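Local coordinates for protein Vng1086c (Halobacterium sp., PDB 2GF4), which is of unknown function but binds calcium and assembles as a tetramer of all-helical chains of the UPF0058 family, at residues A[4-9]-A[46-51]; A[15-20]-A[33-38]. One frame throughout, in Å; residues are numbered along the deposited sequence.

Contact 1 (A[4-9]-A[46-51])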
loop_
_atom_site.group_PDB
_atom_site.type_symbol
_atom_site.label_atom_id
_atom_site.label_comp_id
_atom_site.label_asym_id
_atom_site.label_seq_id
_atom_site.Cartn_x
_atom_site.Cartn_y
_atom_site.Cartn_z
ATOM N N ASP A 4 19.936 -15.883 -1.195
ATOM C CA ASP A 4 20.694 -15.225 -2.281
ATOM C C ASP A 4 19.744 -14.545 -3.300
ATOM O O ASP A 4 20.131 -13.548 -3.912
ATOM C CB ASP A 4 21.545 -16.248 -3.013
ATOM C CG ASP A 4 22.771 -16.663 -2.210
ATOM O OD1 ASP A 4 22.950 -16.168 -1.076
ATOM O OD2 ASP A 4 23.558 -17.481 -2.703
ATOM N N GLU A 5 18.550 -15.092 -3.540
ATOM C CA GLU A 5 17.625 -14.446 -4.485
ATOM C C GLU A 5 17.108 -13.163 -3.826
ATOM O O GLU A 5 17.000 -12.139 -4.488
ATOM C CB GLU A 5 16.443 -15.362 -4.806
ATOM C CG GLU A 5 16.860 -16.630 -5.552
ATOM C CD GLU A 5 15.750 -17.662 -5.661
ATOM O OE1 GLU A 5 14.959 -17.873 -4.709
ATOM O OE2 GLU A 5 15.668 -18.325 -6.712
ATOM N N LEU A 6 16.788 -13.196 -2.540
ATOM C CA LEU A 6 16.283 -11.999 -1.878
ATOM C C LEU A 6 17.340 -10.894 -1.814
ATOM O O LEU A 6 16.993 -9.716 -1.948
ATOM C CB LEU A 6 15.818 -12.400 -0.493
ATOM C CG LEU A 6 15.171 -11.373 0.441
ATOM C CD1 LEU A 6 13.908 -10.789 -0.128
ATOM C CD2 LEU A 6 14.869 -12.086 1.708
ATOM N N LEU A 7 18.608 -11.251 -1.588
ATOM C CA LEU A 7 19.670 -10.237 -1.545
ATOM C C LEU A 7 19.765 -9.582 -2.923
ATOM O O LEU A 7 19.874 -8.355 -3.008
ATOM C CB LEU A 7 21.022 -10.876 -1.166
ATOM C CG LEU A 7 21.051 -11.371 0.314
ATOM C CD1 LEU A 7 22.331 -12.112 0.553
ATOM C CD2 LEU A 7 20.935 -10.236 1.324
ATOM N N GLU A 8 19.697 -10.394 -3.987
ATOM C CA GLU A 8 19.774 -9.884 -5.352
ATOM C C GLU A 8 18.575 -8.990 -5.646
ATOM O O GLU A 8 18.723 -7.990 -6.352
ATOM C CB GLU A 8 19.863 -11.059 -6.332
ATOM C CG GLU A 8 21.259 -11.711 -6.298
ATOM C CD GLU A 8 21.369 -12.986 -7.123
ATOM O OE1 GLU A 8 21.620 -12.904 -8.343
ATOM O OE2 GLU A 8 21.210 -14.086 -6.551
ATOM N N LEU A 9 17.407 -9.324 -5.105
ATOM C CA LEU A 9 16.215 -8.504 -5.330
ATOM C C LEU A 9 16.433 -7.171 -4.621
ATOM O O LEU A 9 16.173 -6.117 -5.209
ATOM C CB LEU A 9 14.995 -9.227 -4.768
ATOM C CG LEU A 9 13.642 -8.539 -4.972
ATOM C CD1 LEU A 9 13.366 -8.405 -6.422
ATOM C CD2 LEU A 9 12.566 -9.338 -4.339
ATOM N N LYS A 46 22.383 -10.133 7.712
ATOM C CA LYS A 46 21.122 -9.881 8.396
ATOM C C LYS A 46 20.066 -10.883 7.887
ATOM O O LYS A 46 20.231 -11.509 6.818
ATOM C CB LYS A 46 20.687 -8.449 8.170
ATOM C CG LYS A 46 21.496 -7.482 8.989
ATOM C CD LYS A 46 21.085 -6.077 8.637
ATOM C CE LYS A 46 21.848 -5.153 9.521
ATOM N NZ LYS A 46 21.261 -3.821 9.503
ATOM N N SER A 47 18.992 -11.026 8.634
ATOM C CA SER A 47 17.958 -12.009 8.321
ATOM C C SER A 47 17.155 -11.898 7.028
ATOM O O SER A 47 17.085 -10.830 6.414
ATOM C CB SER A 47 16.984 -12.097 9.515
ATOM O OG SER A 47 16.043 -11.009 9.550
ATOM N N LYS A 48 16.624 -13.028 6.575
ATOM C CA LYS A 48 15.758 -13.045 5.398
ATOM C C LYS A 48 14.611 -12.073 5.691
ATOM O O LYS A 48 14.173 -11.345 4.801
ATOM C CB LYS A 48 15.155 -14.420 5.225
ATOM C CG LYS A 48 15.863 -15.254 4.213
ATOM C CD LYS A 48 15.123 -16.575 4.110
ATOM C CE LYS A 48 14.918 -16.977 2.653
ATOM N NZ LYS A 48 13.600 -17.627 2.344
ATOM N N SER A 49 14.113 -12.061 6.929
ATOM C CA SER A 49 13.001 -11.188 7.303
ATOM C C SER A 49 13.332 -9.704 7.212
ATOM O O SER A 49 12.473 -8.906 6.817
ATOM C CB SER A 49 12.563 -11.543 8.713
ATOM O OG SER A 49 11.673 -10.560 9.218
ATOM N N GLU A 50 14.557 -9.331 7.591
ATOM C CA GLU A 50 14.968 -7.937 7.502
ATOM C C GLU A 50 15.076 -7.578 6.015
ATOM O O GLU A 50 14.710 -6.472 5.634
ATOM C CB GLU A 50 16.324 -7.752 8.199
ATOM C CG GLU A 50 16.177 -7.889 9.722
ATOM C CD GLU A 50 17.483 -7.891 10.486
ATOM O OE1 GLU A 50 18.228 -8.894 10.437
ATOM O OE2 GLU A 50 17.786 -6.897 11.164
ATOM N N HIS A 51 15.543 -8.494 5.167
ATOM C CA HIS A 51 15.662 -8.153 3.753
ATOM C C HIS A 51 14.327 -8.062 3.059
ATOM O O HIS A 51 14.169 -7.224 2.169
ATOM C CB HIS A 51 16.607 -9.126 3.093
ATOM C CG HIS A 51 18.044 -8.770 3.359
ATOM N ND1 HIS A 51 18.663 -7.696 2.758
ATOM C CD2 HIS A 51 18.956 -9.305 4.202
ATOM C CE1 HIS A 51 19.888 -7.586 3.222
ATOM N NE2 HIS A 51 20.092 -8.551 4.091
#
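Leu7 sets one methyl, CD2, squarely over a face of the His51 imidazole: it stands 3.4 Å from the ring centroid and 13° off the ring normal, a CH-pi contact. NE2 of His51 is the ring atom nearest to Leu7 CD2, at 3.3 Å, so the fit is tight. The side chain of Leu7 leaves its helix without heading for the partner, but with CG anti to its carbonyl carbon (chi1 -69°) its end comes in over the ring. Leu6 starts out toward the second segment and works one step closer to the backbone. Its CD2 lies 3.7 Å from His51 CB and 3.3 Å from the carbonyl O of Lys48, so that one methyl rests against the first turn of helix 48-71. Here helix 3-21 runs alongside the start of that helix, whose N-terminus is closed by a capping box: Ser47 OG accepts from Glu50 N at 3.0 Å, and Glu50 OE1 takes the N-H of Ser47 in return at 2.9 Å. Lys48 skirts the outer edge, its CG 4.2 Å from Leu6 CD2, and its bent chain carries NZ to Met1 O. Met66 of the second subunit also packs on Leu6. The buried His51 ring has polar partners at both nitrogens, ND1 with His10 ND1 and NE2 with His43 O, which fix its rotation. Replacing the ring of His51 by the methyl of an alanine is likely to open a gap under Leu7 CD2 and leave His43 O and His10 without their mate.

Contact 2 (A[15-20]-A[33-38]). With CA (calcium ion), chain C.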
loop_
_atom_site.group_PDB
_atom_site.type_symbol
_atom_site.label_atom_id
_atom_site.label_comp_id
_atom_site.label_asym_id
_atom_site.label_seq_id
_atom_site.Cartn_x
_atom_site.Cartn_y
_atom_site.Cartn_z
ATOM N N ASN A 15 19.041 -0.277 -6.932
ATOM C CA ASN A 15 19.366 0.345 -8.222
ATOM C C ASN A 15 18.128 1.153 -8.668
ATOM O O ASN A 15 18.307 2.247 -9.191
ATOM C CB ASN A 15 19.701 -0.703 -9.266
ATOM C CG ASN A 15 21.072 -1.310 -9.043
ATOM O OD1 ASN A 15 21.440 -2.281 -9.675
ATOM N ND2 ASN A 15 21.838 -0.716 -8.117
ATOM N N ILE A 16 16.891 0.661 -8.479
ATOM C CA ILE A 16 15.698 1.426 -8.880
ATOM C C ILE A 16 15.679 2.756 -8.091
ATOM O O ILE A 16 15.522 3.830 -8.686
ATOM C CB ILE A 16 14.422 0.603 -8.575
ATOM C CG1 ILE A 16 14.352 -0.637 -9.473
ATOM C CG2 ILE A 16 13.226 1.437 -8.797
ATOM C CD1 ILE A 16 14.013 -0.355 -10.823
ATOM N N LYS A 17 15.830 2.687 -6.765
ATOM C CA LYS A 17 15.851 3.873 -5.922
ATOM C C LYS A 17 16.848 4.905 -6.402
ATOM O O LYS A 17 16.506 6.083 -6.472
ATOM C CB LYS A 17 16.240 3.490 -4.518
ATOM C CG LYS A 17 16.451 4.719 -3.717
ATOM C CD LYS A 17 16.164 4.467 -2.313
ATOM C CE LYS A 17 17.364 3.928 -1.682
ATOM N NZ LYS A 17 18.487 4.859 -1.783
ATOM N N ASP A 18 18.076 4.481 -6.710
ATOM C CA ASP A 18 19.070 5.442 -7.158
ATOM C C ASP A 18 18.669 6.033 -8.485
ATOM O O ASP A 18 18.836 7.236 -8.680
ATOM C CB ASP A 18 20.432 4.781 -7.160
ATOM C CG ASP A 18 20.930 4.546 -5.735
ATOM O OD1 ASP A 18 20.516 5.277 -4.807
ATOM O OD2 ASP A 18 21.742 3.647 -5.504
ATOM N N GLN A 19 18.130 5.202 -9.381
ATOM C CA GLN A 19 17.623 5.628 -10.687
ATOM C C GLN A 19 16.579 6.740 -10.448
ATOM O O GLN A 19 16.706 7.823 -11.018
ATOM C CB GLN A 19 16.937 4.439 -11.347
ATOM C CG GLN A 19 16.575 4.726 -12.761
ATOM C CD GLN A 19 15.842 3.600 -13.445
ATOM O OE1 GLN A 19 15.516 2.572 -12.846
ATOM N NE2 GLN A 19 15.572 3.808 -14.712
ATOM N N PHE A 20 15.554 6.468 -9.619
ATOM C CA PHE A 20 14.493 7.432 -9.313
ATOM C C PHE A 20 15.049 8.750 -8.752
ATOM O O PHE A 20 14.647 9.814 -9.224
ATOM C CB PHE A 20 13.520 6.808 -8.299
ATOM C CG PHE A 20 12.445 7.739 -7.806
ATOM C CD1 PHE A 20 11.218 7.840 -8.448
ATOM C CD2 PHE A 20 12.653 8.498 -6.664
ATOM C CE1 PHE A 20 10.228 8.669 -7.934
ATOM C CE2 PHE A 20 11.661 9.318 -6.163
ATOM C CZ PHE A 20 10.457 9.404 -6.796
ATOM N N ALA A 33 11.330 5.946 4.860
ATOM C CA ALA A 33 11.067 4.822 5.743
ATOM C C ALA A 33 12.083 3.700 5.503
ATOM O O ALA A 33 12.485 3.050 6.471
ATOM C CB ALA A 33 9.753 4.326 5.503
ATOM N N TYR A 34 12.473 3.434 4.253
ATOM C CA TYR A 34 13.471 2.400 4.012
ATOM C C TYR A 34 14.759 2.790 4.745
ATOM O O TYR A 34 15.359 1.922 5.361
ATOM C CB TYR A 34 13.749 2.275 2.521
ATOM C CG TYR A 34 14.992 1.505 2.191
ATOM C CD1 TYR A 34 14.996 0.115 2.188
ATOM C CD2 TYR A 34 16.152 2.173 1.830
ATOM C CE1 TYR A 34 16.110 -0.571 1.829
ATOM C CE2 TYR A 34 17.269 1.492 1.481
ATOM C CZ TYR A 34 17.230 0.127 1.479
ATOM O OH TYR A 34 18.349 -0.570 1.150
ATOM N N GLU A 35 15.180 4.056 4.711
ATOM C CA GLU A 35 16.425 4.423 5.392
ATOM C C GLU A 35 16.333 4.255 6.908
ATOM O O GLU A 35 17.346 3.981 7.541
ATOM C CB GLU A 35 16.805 5.849 5.018
ATOM C CG GLU A 35 16.868 6.086 3.507
ATOM C CD GLU A 35 18.127 5.549 2.880
ATOM O OE1 GLU A 35 19.065 5.221 3.632
ATOM O OE2 GLU A 35 18.227 5.457 1.633
ATOM N N GLU A 36 15.150 4.416 7.498
ATOM C CA GLU A 36 15.019 4.206 8.938
ATOM C C GLU A 36 15.300 2.755 9.273
ATOM O O GLU A 36 15.810 2.474 10.348
ATOM C CB GLU A 36 13.608 4.502 9.404
ATOM C CG GLU A 36 13.244 5.944 9.283
ATOM C CD GLU A 36 11.838 6.218 9.762
ATOM O OE1 GLU A 36 11.233 5.351 10.440
ATOM O OE2 GLU A 36 11.323 7.317 9.480
ATOM N N LEU A 37 14.947 1.825 8.399
ATOM C CA LEU A 37 15.190 0.429 8.706
ATOM C C LEU A 37 16.688 0.111 8.813
ATOM O O LEU A 37 17.076 -0.747 9.600
ATOM C CB LEU A 37 14.552 -0.425 7.608
ATOM C CG LEU A 37 14.860 -1.925 7.645
ATOM C CD1 LEU A 37 14.279 -2.466 8.879
ATOM C CD2 LEU A 37 14.288 -2.639 6.473
ATOM N N ASP A 38 17.510 0.833 8.055
ATOM C CA ASP A 38 18.944 0.598 7.993
ATOM C C ASP A 38 19.277 -0.845 7.693
ATOM O O ASP A 38 20.097 -1.462 8.380
ATOM C CB ASP A 38 19.724 1.099 9.228
ATOM C CG ASP A 38 21.250 1.101 8.984
ATOM O OD1 ASP A 38 21.688 1.330 7.843
ATOM O OD2 ASP A 38 22.062 0.891 9.908
HETATM CA CA CA C . 21.429 3.211 6.288
HETATM O O HOH W 1 19.779 4.234 7.894
HETATM O O HOH W 2 19.398 2.517 4.951
HETATM O O HOH W 3 21.360 5.322 4.708
#
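Lys17 and Tyr34 mark the closest approach of the two backbones, yet their CA atoms stand 10.3 Å apart, so long side chains must bridge helix 3-21 and the short helix 32-37. Lys17 does it with a chain bent at chi3 and chi4 (86° and 60°), bringing CE to 4.0 Å from Tyr34 CE2 at an oblique angle to the ring. NZ then meets Glu35 OE2 at 3.5 Å, a salt bridge whose hydrogen bond is weak, and reaches Asp18 OD1 in a long one. Phe31 also touches Lys17. Tyr34 sits with its ring edge toward Glu35 OE2 and sends its hydroxyl on to His10 NE2.

The other carboxylate oxygen, Glu35 OE1, accepts hydrogen bonds from two waters that coordinate the calcium, and Glu35 O accepts from a third. In the first shell Asp38 OD1 binds the ion directly at 2.5 Å, just past the helix where the backbone turns to positive phi; Glu40 adds a further ligand. Glu35 is therefore a second-shell residue: one oxygen faces the lysine, the other the calcium-bound waters, and the two cations on its flanks would be expected to favour its ionised form.

Both contacts lean on helix 3-21, contact 1 near its start and contact 2 near its end, with centres about 15 Å apart and contact 2 nested inside the loop that contact 1 closes. Contact 1, aliphatic methyls on a histidine, is partly buried and lies far out, its centre about 18 Å from that of the chain. Contact 2 lies nearer the chain centre and is on the whole a buried contact, though its Glu35 is exposed; it buries less surface between its segments and is largely ionic, leading to the calcium. His10 ties the two together, with one ring nitrogen bonded to His51 and the other to the hydroxyl of Tyr34. Lys46 NZ also comes within 2.9 Å of Asp38 O.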